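Local coordinates for xanthomonas outer protein D (Xanthomonas euvesicatoria, PDB 2OIX) that acts as a type III secreted effector and cysteine protease of the Ulp1 family, its catalytic domain removing SUMO from proteins, here in an inactive form, at residues 28-33 with 62-67; 36-41 with 67-72; 73-78 with 93-98; 124-129 with 163-168. The protein carries 1 engineered substitution. All coordinates share one frame; numbering follows the deposited sequence.

Contact 1: residues 28-33 with 62-67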
# COMPACT_ATOMS: atom_id res chain seq x y z
N HIS A 28 2.08 13.95 -7.87
CA HIS A 28 0.64 13.95 -8.14
C HIS A 28 0.12 12.63 -8.71
O HIS A 28 -1.10 12.45 -8.82
CB HIS A 28 0.25 15.10 -9.05
CG HIS A 28 0.87 15.02 -10.40
ND1 HIS A 28 2.19 15.32 -10.62
CD2 HIS A 28 0.36 14.65 -11.59
CE1 HIS A 28 2.47 15.15 -11.90
NE2 HIS A 28 1.37 14.76 -12.51
N LEU A 29 1.02 11.74 -9.11
CA LEU A 29 0.60 10.39 -9.58
C LEU A 29 0.27 9.46 -8.41
O LEU A 29 -0.33 8.41 -8.60
CB LEU A 29 1.66 9.70 -10.45
CG LEU A 29 2.29 10.39 -11.66
CD1 LEU A 29 3.26 9.42 -12.35
CD2 LEU A 29 1.21 10.83 -12.59
N LEU A 30 0.69 9.83 -7.20
CA LEU A 30 0.64 8.91 -6.04
C LEU A 30 -0.58 9.15 -5.17
O LEU A 30 -0.95 10.31 -4.92
CB LEU A 30 1.86 9.10 -5.14
CG LEU A 30 3.25 9.01 -5.79
CD1 LEU A 30 4.35 9.41 -4.83
CD2 LEU A 30 3.49 7.63 -6.30
N HIS A 31 -1.19 8.06 -4.70
CA HIS A 31 -2.24 8.15 -3.65
C HIS A 31 -1.95 7.13 -2.53
O HIS A 31 -1.89 5.92 -2.80
CB HIS A 31 -3.62 7.91 -4.22
CG HIS A 31 -4.71 8.00 -3.20
ND1 HIS A 31 -5.18 9.21 -2.73
CD2 HIS A 31 -5.41 7.05 -2.53
CE1 HIS A 31 -6.12 9.00 -1.82
NE2 HIS A 31 -6.27 7.69 -1.68
N PHE A 32 -1.72 7.61 -1.30
CA PHE A 32 -1.52 6.74 -0.16
C PHE A 32 -2.86 6.50 0.50
O PHE A 32 -3.48 7.40 1.11
CB PHE A 32 -0.50 7.34 0.83
CG PHE A 32 0.80 7.71 0.17
CD1 PHE A 32 1.44 6.81 -0.68
CD2 PHE A 32 1.37 8.96 0.39
CE1 PHE A 32 2.64 7.14 -1.30
CE2 PHE A 32 2.59 9.30 -0.24
CZ PHE A 32 3.22 8.38 -1.09
N ALA A 33 -3.39 5.31 0.29
CA ALA A 33 -4.70 5.07 0.87
C ALA A 33 -4.68 4.91 2.39
O ALA A 33 -3.68 4.47 3.03
CB ALA A 33 -5.44 3.90 0.20
N PRO A 62 -5.63 9.77 -7.95
CA PRO A 62 -4.42 9.48 -8.74
C PRO A 62 -4.20 8.00 -9.07
O PRO A 62 -4.70 7.13 -8.35
CB PRO A 62 -3.31 9.99 -7.86
CG PRO A 62 -3.97 11.07 -7.02
CD PRO A 62 -5.31 10.52 -6.73
N PRO A 63 -3.48 7.71 -10.16
CA PRO A 63 -3.51 6.36 -10.71
C PRO A 63 -2.56 5.34 -10.08
O PRO A 63 -2.67 4.15 -10.36
CB PRO A 63 -3.15 6.61 -12.19
CG PRO A 63 -2.04 7.70 -12.02
CD PRO A 63 -2.71 8.63 -11.02
N ILE A 64 -1.64 5.78 -9.22
CA ILE A 64 -0.72 4.83 -8.56
C ILE A 64 -1.09 4.82 -7.08
O ILE A 64 -0.82 5.74 -6.38
CB ILE A 64 0.76 5.14 -8.76
CG1 ILE A 64 1.12 5.05 -10.24
CG2 ILE A 64 1.63 4.14 -7.99
CD1 ILE A 64 2.50 5.44 -10.61
N VAL A 65 -1.73 3.76 -6.62
CA VAL A 65 -2.37 3.78 -5.30
C VAL A 65 -1.73 2.71 -4.44
O VAL A 65 -1.64 1.52 -4.89
CB VAL A 65 -3.88 3.47 -5.46
CG1 VAL A 65 -4.60 3.53 -4.14
CG2 VAL A 65 -4.52 4.51 -6.41
N PHE A 66 -1.26 3.12 -3.25
CA PHE A 66 -0.72 2.26 -2.20
C PHE A 66 -1.79 1.93 -1.18
O PHE A 66 -2.25 2.82 -0.44
CB PHE A 66 0.49 2.96 -1.52
CG PHE A 66 1.54 3.29 -2.51
CD1 PHE A 66 2.63 2.42 -2.69
CD2 PHE A 66 1.41 4.43 -3.35
CE1 PHE A 66 3.60 2.68 -3.71
CE2 PHE A 66 2.36 4.70 -4.31
CZ PHE A 66 3.48 3.84 -4.47
N LEU A 67 -2.15 0.65 -1.10
CA LEU A 67 -3.26 0.20 -0.26
C LEU A 67 -2.74 -0.71 0.82
O LEU A 67 -2.36 -1.86 0.53
CB LEU A 67 -4.27 -0.59 -1.08
CG LEU A 67 -4.85 0.19 -2.29
CD1 LEU A 67 -4.65 -0.55 -3.59
CD2 LEU A 67 -6.31 0.47 -2.12
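F66 pushes the CD2-CE2 rim of its ring into the hollow between L30 and F32. F32 CD1 meets F66 CD2 at 3.6 Å and L30 CD2 reaches F66 CE2 at 3.7 Å. Both phenylalanine side chains run the same way, but their planes stand 54° apart, an oblique pairing rather than a stack. Beyond L30, the CG2 branch of I64 continues this apolar face. On the face of H31 and V65 the shapes interlock differently. H31 CG is anti to the backbone N (chi1 -179°); its side chain runs beside V65, whose CG1 lies at the ring edge, 4.0 Å from H31 CD2. P62 CD meets H31 CB, and P62 CB fills the dip beside the carbonyl oxygens of H28 and L29. A33 CB rests against V65 CG1 and L67 CD2.

Four hydrogen bonds pair the strands in parallel: I64 N to L29 O, H31 N to I64 O, F66 N to H31 O, and A33 N to F66 O at 2.8 Å. Helix 136-153 packs on L30, F32 and F66, while L56 of helix 46-57 touches H31, A33 and L67. Strand 75-82 flanks the far edge of 64-71, leaving 30-32 outermost in the sheet.

Contact 2: residues 36-41 with 67-72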
# COMPACT_ATOMS: atom_id res chain seq x y z
N GLN A 36 -8.28 2.07 6.73
CA GLN A 36 -9.61 1.80 7.19
C GLN A 36 -10.54 1.93 5.99
O GLN A 36 -11.49 1.21 5.89
CB GLN A 36 -10.02 2.78 8.28
CG GLN A 36 -9.22 2.59 9.56
CD GLN A 36 -9.78 3.36 10.73
OE1 GLN A 36 -10.77 2.98 11.29
NE2 GLN A 36 -9.07 4.41 11.15
N VAL A 37 -10.23 2.89 5.11
CA VAL A 37 -10.96 3.01 3.86
C VAL A 37 -10.77 1.76 3.01
O VAL A 37 -11.73 1.33 2.34
CB VAL A 37 -10.63 4.29 3.09
CG1 VAL A 37 -11.41 4.35 1.73
CG2 VAL A 37 -11.00 5.54 3.93
N VAL A 38 -9.53 1.21 2.98
CA VAL A 38 -9.29 -0.07 2.27
C VAL A 38 -10.25 -1.19 2.81
O VAL A 38 -10.93 -1.90 2.05
CB VAL A 38 -7.77 -0.51 2.34
CG1 VAL A 38 -7.60 -1.78 1.57
CG2 VAL A 38 -6.93 0.55 1.67
N THR A 39 -10.31 -1.32 4.12
CA THR A 39 -11.15 -2.32 4.79
C THR A 39 -12.63 -2.14 4.38
O THR A 39 -13.35 -3.11 4.12
CB THR A 39 -10.94 -2.21 6.32
OG1 THR A 39 -9.56 -2.47 6.63
CG2 THR A 39 -11.84 -3.20 7.08
N MET A 40 -13.06 -0.90 4.26
CA MET A 40 -14.43 -0.58 3.92
C MET A 40 -14.90 -0.99 2.51
O MET A 40 -16.11 -1.09 2.27
CB MET A 40 -14.66 0.91 4.11
CG MET A 40 -14.95 1.33 5.56
SD MET A 40 -14.74 3.12 5.57
CE MET A 40 -15.99 3.60 4.34
N LEU A 41 -13.97 -1.24 1.58
CA LEU A 41 -14.36 -1.77 0.25
C LEU A 41 -15.20 -3.06 0.39
O LEU A 41 -16.10 -3.35 -0.42
CB LEU A 41 -13.11 -2.02 -0.62
CG LEU A 41 -12.25 -0.84 -1.11
CD1 LEU A 41 -10.91 -1.36 -1.67
CD2 LEU A 41 -12.95 0.07 -2.13
N LEU A 67 -2.15 0.65 -1.10
CA LEU A 67 -3.26 0.20 -0.26
C LEU A 67 -2.74 -0.71 0.82
O LEU A 67 -2.36 -1.86 0.53
CB LEU A 67 -4.27 -0.59 -1.08
CG LEU A 67 -4.85 0.19 -2.29
CD1 LEU A 67 -4.65 -0.55 -3.59
CD2 LEU A 67 -6.31 0.47 -2.12
N PRO A 68 -2.66 -0.20 2.06
CA PRO A 68 -2.22 -1.07 3.16
C PRO A 68 -3.39 -2.05 3.43
O PRO A 68 -4.55 -1.63 3.52
CB PRO A 68 -1.97 -0.11 4.31
CG PRO A 68 -1.90 1.31 3.65
CD PRO A 68 -2.94 1.17 2.52
N ILE A 69 -3.06 -3.33 3.52
CA ILE A 69 -4.03 -4.40 3.75
C ILE A 69 -3.90 -4.87 5.21
O ILE A 69 -2.91 -5.47 5.54
CB ILE A 69 -3.80 -5.56 2.76
CG1 ILE A 69 -3.81 -5.08 1.29
CG2 ILE A 69 -4.86 -6.66 2.95
CD1 ILE A 69 -5.02 -4.36 0.83
N ASN A 70 -4.89 -4.58 6.05
CA ASN A 70 -4.89 -4.93 7.46
C ASN A 70 -5.59 -6.25 7.71
O ASN A 70 -6.76 -6.38 7.42
CB ASN A 70 -5.60 -3.82 8.27
CG ASN A 70 -5.38 -3.94 9.75
OD1 ASN A 70 -4.54 -4.72 10.22
ND2 ASN A 70 -6.09 -3.12 10.50
N GLN A 71 -4.88 -7.21 8.26
CA GLN A 71 -5.54 -8.33 8.89
C GLN A 71 -5.61 -7.95 10.38
O GLN A 71 -4.59 -7.95 11.05
CB GLN A 71 -4.81 -9.66 8.65
CG GLN A 71 -5.65 -10.88 9.00
CD GLN A 71 -4.94 -12.25 8.83
OE1 GLN A 71 -5.33 -13.22 9.46
NE2 GLN A 71 -3.94 -12.31 7.97
N PRO A 72 -6.81 -7.58 10.86
CA PRO A 72 -7.00 -6.88 12.13
C PRO A 72 -6.32 -7.59 13.30
O PRO A 72 -6.55 -8.79 13.50
CB PRO A 72 -8.51 -6.87 12.31
CG PRO A 72 -9.05 -6.93 10.91
CD PRO A 72 -8.09 -7.82 10.17
O HOH W 1 -9.20 -5.23 6.28
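V38 points from its helix straight at strand 67-71 and spreads its two methyl groups over three successive residues. Its CG1, anti to the backbone N (chi1 -178°), meets I69 CD1 at 3.7 Å, and the two side chains cross at about a right angle. The other branch, CG2, is anti to the carbonyl carbon and turns back toward the start of the strand segment, where it touches L67 CD2 at 3.8 Å and, more loosely, P68 CD at 4.1 Å. The valine thus sits over the P68 carbonyl oxygen, with V38 CB 3.6 Å from P68 O and both methyls about as near. L67 aims its CB at the helix, whereas I69 aims its own away from it. The bend of I69 at chi2 (-56°) is what returns CD1 to V38.

Farther along, one water bridges T39 OG1 and N70 O. It lies 2.8 Å from T39 OG1 and donates to N70 O at 2.9 Å; the same hydroxyl is also bonded to S35 O. No direct hydrogen bond links the two segments, so the join rests on apolar packing plus this bridge at the margin.

The segment axes approach to 7.8 Å at 73°, so the helix lies steeply across the strand. Helix 35-40 belongs, with helix 46-57, to the connection between the parallel neighbours 30-32 and 64-71. That is a beta-alpha-beta crossover, here within the alpha/beta catalytic domain of an Ulp1-family protease.

Contact 3: residues 73-78 with 93-98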
# COMPACT_ATOMS: atom_id res chain seq x y z
N ASN A 73 -5.47 -6.85 14.01
CA ASN A 73 -4.64 -7.37 15.11
C ASN A 73 -3.82 -8.60 14.75
O ASN A 73 -3.48 -9.40 15.63
CB ASN A 73 -5.48 -7.68 16.35
CG ASN A 73 -6.41 -6.56 16.72
OD1 ASN A 73 -7.41 -6.33 16.04
ND2 ASN A 73 -6.09 -5.86 17.81
N ALA A 74 -3.51 -8.75 13.47
CA ALA A 74 -2.82 -9.96 13.03
C ALA A 74 -1.61 -9.67 12.13
O ALA A 74 -0.52 -10.18 12.38
CB ALA A 74 -3.82 -10.94 12.33
N HIS A 75 -1.80 -8.85 11.10
CA HIS A 75 -0.77 -8.75 10.06
C HIS A 75 -1.04 -7.57 9.13
O HIS A 75 -2.18 -7.12 9.05
CB HIS A 75 -0.74 -10.07 9.26
CG HIS A 75 0.37 -10.17 8.28
ND1 HIS A 75 1.68 -9.87 8.59
CD2 HIS A 75 0.38 -10.58 6.98
CE1 HIS A 75 2.44 -10.08 7.53
NE2 HIS A 75 1.68 -10.52 6.54
N TRP A 76 0.02 -7.06 8.49
CA TRP A 76 -0.09 -6.04 7.43
C TRP A 76 0.60 -6.51 6.14
O TRP A 76 1.67 -7.11 6.18
CB TRP A 76 0.62 -4.75 7.79
CG TRP A 76 -0.02 -3.90 8.85
CD1 TRP A 76 0.34 -3.82 10.16
CD2 TRP A 76 -1.11 -3.01 8.68
NE1 TRP A 76 -0.47 -2.93 10.85
CE2 TRP A 76 -1.37 -2.40 9.95
CE3 TRP A 76 -1.90 -2.64 7.57
CZ2 TRP A 76 -2.37 -1.45 10.13
CZ3 TRP A 76 -2.93 -1.68 7.77
CH2 TRP A 76 -3.14 -1.11 9.04
N SER A 77 0.05 -6.13 4.99
CA SER A 77 0.79 -6.27 3.75
C SER A 77 0.42 -5.06 2.85
O SER A 77 -0.37 -4.17 3.26
CB SER A 77 0.46 -7.59 3.08
OG SER A 77 -0.92 -7.57 2.77
N LEU A 78 0.98 -5.03 1.65
CA LEU A 78 0.83 -3.89 0.79
C LEU A 78 0.35 -4.32 -0.58
O LEU A 78 0.98 -5.19 -1.25
CB LEU A 78 2.15 -3.19 0.62
CG LEU A 78 2.18 -2.01 -0.36
CD1 LEU A 78 1.17 -0.91 0.08
CD2 LEU A 78 3.63 -1.47 -0.55
N HIS A 93 1.19 -7.33 -5.02
CA HIS A 93 1.04 -7.61 -3.58
C HIS A 93 2.34 -8.03 -2.91
O HIS A 93 3.01 -8.98 -3.37
CB HIS A 93 -0.09 -8.65 -3.39
CG HIS A 93 -0.42 -8.91 -1.94
ND1 HIS A 93 -0.43 -10.17 -1.38
CD2 HIS A 93 -0.78 -8.05 -0.95
CE1 HIS A 93 -0.73 -10.08 -0.10
NE2 HIS A 93 -0.93 -8.81 0.20
N TYR A 94 2.70 -7.33 -1.83
CA TYR A 94 3.93 -7.56 -1.06
C TYR A 94 3.54 -8.01 0.35
O TYR A 94 2.84 -7.28 1.08
CB TYR A 94 4.81 -6.31 -0.98
CG TYR A 94 5.13 -5.63 -2.35
CD1 TYR A 94 6.31 -5.95 -3.02
CD2 TYR A 94 4.32 -4.64 -2.89
CE1 TYR A 94 6.66 -5.35 -4.23
CE2 TYR A 94 4.65 -4.01 -4.13
CZ TYR A 94 5.86 -4.37 -4.78
OH TYR A 94 6.22 -3.79 -5.97
N ASP A 95 3.93 -9.22 0.68
CA ASP A 95 3.68 -9.78 2.01
C ASP A 95 4.99 -10.25 2.63
O ASP A 95 5.70 -11.07 2.05
CB ASP A 95 2.66 -10.92 1.88
CG ASP A 95 2.23 -11.50 3.23
OD1 ASP A 95 1.22 -12.23 3.26
OD2 ASP A 95 2.90 -11.27 4.27
N SER A 96 5.33 -9.75 3.81
CA SER A 96 6.60 -9.99 4.35
C SER A 96 6.60 -11.24 5.24
O SER A 96 7.65 -11.61 5.84
CB SER A 96 6.97 -8.76 5.15
OG SER A 96 6.05 -8.53 6.20
N MET A 97 5.42 -11.86 5.39
CA MET A 97 5.24 -12.98 6.32
C MET A 97 5.93 -14.19 5.76
O MET A 97 5.65 -14.59 4.63
CB MET A 97 3.77 -13.30 6.58
CG MET A 97 3.55 -14.28 7.77
SD MET A 97 1.80 -14.74 8.06
CE MET A 97 1.32 -13.43 9.21
N ALA A 98 6.81 -14.76 6.57
CA ALA A 98 7.66 -15.91 6.22
C ALA A 98 6.85 -17.12 5.70
O ALA A 98 7.14 -17.65 4.62
CB ALA A 98 8.51 -16.32 7.41
O HOH W 2 4.12 -7.38 5.04
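H75 and D95 approach each other with CG anti to the backbone N in both (chi1 -173° and -175°), and the imidazole and the carboxylate meet where the chains diverge. H75 NE2 donates to D95 OD2 at 2.7 Å in a nearly straight bond lying in the ring plane, yet it meets OD2 from above the carboxylate plane. From the opposite face M97 N reaches the same oxygen at 2.8 Å, forming an Asx turn, so two bonds grip OD2 and steady the carboxylate. M97 then folds back at chi3 (-90°), which places CE over the centre of the H75 ring, 3.6 Å from the centroid, a CH-pi contact. Geometry and family are consistent with the His-Asp pair of the catalytic triad of Ulp1 proteases; the engineered A136 touches H75.

Nearer the regular strands, S77 OG and H93 NE2 share a hydrogen bond of 2.9 Å. Q104 NE2 also bonds this hydroxyl, and H93 ND1 is held by E124 OE1, so the imidazole is fixed at both nitrogens. L78 and Y94 form an antiparallel hydrogen-bonded pair, L78 N to Y94 O at 3.0 Å and Y94 N to L78 O at 2.8 Å. Their side chains run together, meeting CD2 to CD2.

The contact joins strands 75-82 and 90-94 of a hairpin. Helix 102-114 packs on H75, H93 and D95, and helix 136-153 on L78 and Y94; strand 64-71 flanks 75-82 and strand 123-125 flanks 90-94.

Contact 4: residues 124-129 with 163-168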
# COMPACT_ATOMS: atom_id res chain seq x y z
N GLU A 124 2.12 -11.66 -7.07
CA GLU A 124 2.68 -11.83 -5.73
C GLU A 124 4.18 -11.51 -5.76
O GLU A 124 4.98 -12.30 -6.28
CB GLU A 124 2.46 -13.25 -5.20
CG GLU A 124 2.72 -13.41 -3.71
CD GLU A 124 1.68 -12.67 -2.81
OE1 GLU A 124 0.55 -12.40 -3.27
OE2 GLU A 124 2.01 -12.37 -1.66
N MET A 125 4.56 -10.38 -5.16
CA MET A 125 5.92 -9.84 -5.32
C MET A 125 6.82 -10.11 -4.14
O MET A 125 6.35 -10.16 -3.01
CB MET A 125 5.85 -8.34 -5.53
CG MET A 125 5.03 -7.95 -6.74
SD MET A 125 5.89 -8.27 -8.25
CE MET A 125 7.16 -7.01 -8.27
N PRO A 126 8.13 -10.28 -4.42
CA PRO A 126 9.08 -10.41 -3.32
C PRO A 126 9.32 -9.09 -2.57
O PRO A 126 9.45 -7.98 -3.17
CB PRO A 126 10.36 -10.91 -4.00
CG PRO A 126 10.29 -10.37 -5.41
CD PRO A 126 8.79 -10.34 -5.74
N ILE A 127 9.35 -9.25 -1.25
CA ILE A 127 9.67 -8.18 -0.33
C ILE A 127 10.51 -8.81 0.79
O ILE A 127 10.32 -9.98 1.11
CB ILE A 127 8.39 -7.56 0.25
CG1 ILE A 127 8.72 -6.39 1.17
CG2 ILE A 127 7.53 -8.64 0.94
CD1 ILE A 127 7.59 -5.39 1.30
N ALA A 128 11.43 -8.04 1.35
CA ALA A 128 12.21 -8.51 2.49
C ALA A 128 11.29 -9.28 3.45
O ALA A 128 10.17 -8.82 3.74
CB ALA A 128 12.87 -7.34 3.20
N ILE A 129 11.75 -10.45 3.91
CA ILE A 129 10.95 -11.27 4.82
C ILE A 129 11.17 -10.86 6.28
O ILE A 129 12.32 -10.83 6.78
CB ILE A 129 11.20 -12.82 4.60
CG1 ILE A 129 10.40 -13.30 3.38
CG2 ILE A 129 10.81 -13.63 5.84
CD1 ILE A 129 10.70 -14.75 2.93
N ASP A 163 10.74 -4.21 -7.45
CA ASP A 163 11.28 -5.28 -6.60
C ASP A 163 11.59 -4.69 -5.25
O ASP A 163 12.28 -3.68 -5.17
CB ASP A 163 12.56 -5.89 -7.21
CG ASP A 163 13.01 -7.21 -6.55
OD1 ASP A 163 12.65 -7.50 -5.41
OD2 ASP A 163 13.77 -7.98 -7.19
N LEU A 164 11.13 -5.34 -4.18
CA LEU A 164 11.39 -4.88 -2.80
C LEU A 164 12.11 -5.92 -1.95
O LEU A 164 12.11 -5.83 -0.72
CB LEU A 164 10.07 -4.44 -2.11
CG LEU A 164 9.35 -3.17 -2.65
CD1 LEU A 164 8.04 -2.83 -1.84
CD2 LEU A 164 10.34 -1.99 -2.58
N THR A 165 12.72 -6.91 -2.61
CA THR A 165 13.41 -8.03 -1.96
C THR A 165 14.42 -7.52 -0.93
O THR A 165 14.52 -8.03 0.19
CB THR A 165 14.11 -8.94 -3.01
OG1 THR A 165 13.18 -9.33 -4.03
CG2 THR A 165 14.67 -10.17 -2.39
N ASP A 166 15.12 -6.44 -1.29
CA ASP A 166 16.24 -5.95 -0.48
C ASP A 166 15.94 -4.83 0.53
O ASP A 166 16.87 -4.22 1.04
CB ASP A 166 17.35 -5.49 -1.43
CG ASP A 166 17.96 -6.65 -2.21
OD1 ASP A 166 18.33 -7.68 -1.58
OD2 ASP A 166 18.09 -6.54 -3.46
N ILE A 167 14.67 -4.53 0.80
CA ILE A 167 14.39 -3.44 1.74
C ILE A 167 14.86 -3.76 3.17
O ILE A 167 15.02 -4.92 3.54
CB ILE A 167 12.92 -2.92 1.74
CG1 ILE A 167 11.95 -3.96 2.33
CG2 ILE A 167 12.51 -2.48 0.32
CD1 ILE A 167 10.57 -3.40 2.71
N GLU A 168 15.09 -2.72 3.95
CA GLU A 168 15.55 -2.87 5.31
C GLU A 168 14.73 -1.88 6.12
O GLU A 168 15.09 -0.70 6.22
CB GLU A 168 17.06 -2.58 5.40
CG GLU A 168 17.95 -3.50 4.54
CD GLU A 168 19.38 -2.95 4.36
OE1 GLU A 168 19.58 -2.00 3.56
OE2 GLU A 168 20.32 -3.47 5.02
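P126 O and L164 O are the two carbonyls that knit these chains together. P126 O accepts from L164 N in a rather long bond of 3.3 Å, the donor tilted 24° from the carbonyl plane. L164 O takes two donors: A128 N at 3.1 Å from across the contact, and I167 N, which closes a type I turn from L164 to I167. The two arrive from opposite faces of the carbonyl plane, with A128 N well above it (37°). I127 CA adds a C-H...O contact to the same oxygen, so this carbonyl serves the turn and, with the L164 N to P126 O bond, makes the single bridge between I127 and L164.

D163 adds a bond just before the turn. Its OD1 accepts from T165 N at 2.9 Å, an Asx turn; CG is anti to the backbone N (chi1 -167°), and T165 N meets OD1 on its anti side. T165 OG1 also lies against OD1, though the modelled separation is doubtfully short. P126 CG comes near OD1 at 3.7 Å. The main-chain oxygen of D163 is taken by R150 NH1.

Apolar contacts complete the join. I127 CG1 meets I167 CD1 at 3.8 Å, the two side chains crossing obliquely, while A128 CB lies 3.6 Å from I167 CG1.

The loop between helices 136-153 and 171-179 is thereby fastened to the chain leaving strand 123-125. Helix 136-153 backs it, touching L164 and I167 and, through H139, A128; Y94 of strand 90-94 packs on I127 and L164.

In the fold
From the N terminus, the chain passes through 28-33 and then 36-41 before either finds its partner. Contact 1 closes a 28-residue, largely helical loop at 62-67, and contact 2 closes the next at 67-72. The two loops cross rather than nest, share L67, and tie strand 30-32 and helix 35-40 to successive parts of strand 64-71. Contact 3 follows in series, closing the hairpin of strands 75-82 and 90-94; I69 N probably bonds S77 O, coupling it to contact 2. Contact 4 closes last, across helix 136-153, and joins contact 3 through H93 and M125. It touches neither contact 1 nor contact 2, the sheet linking them all.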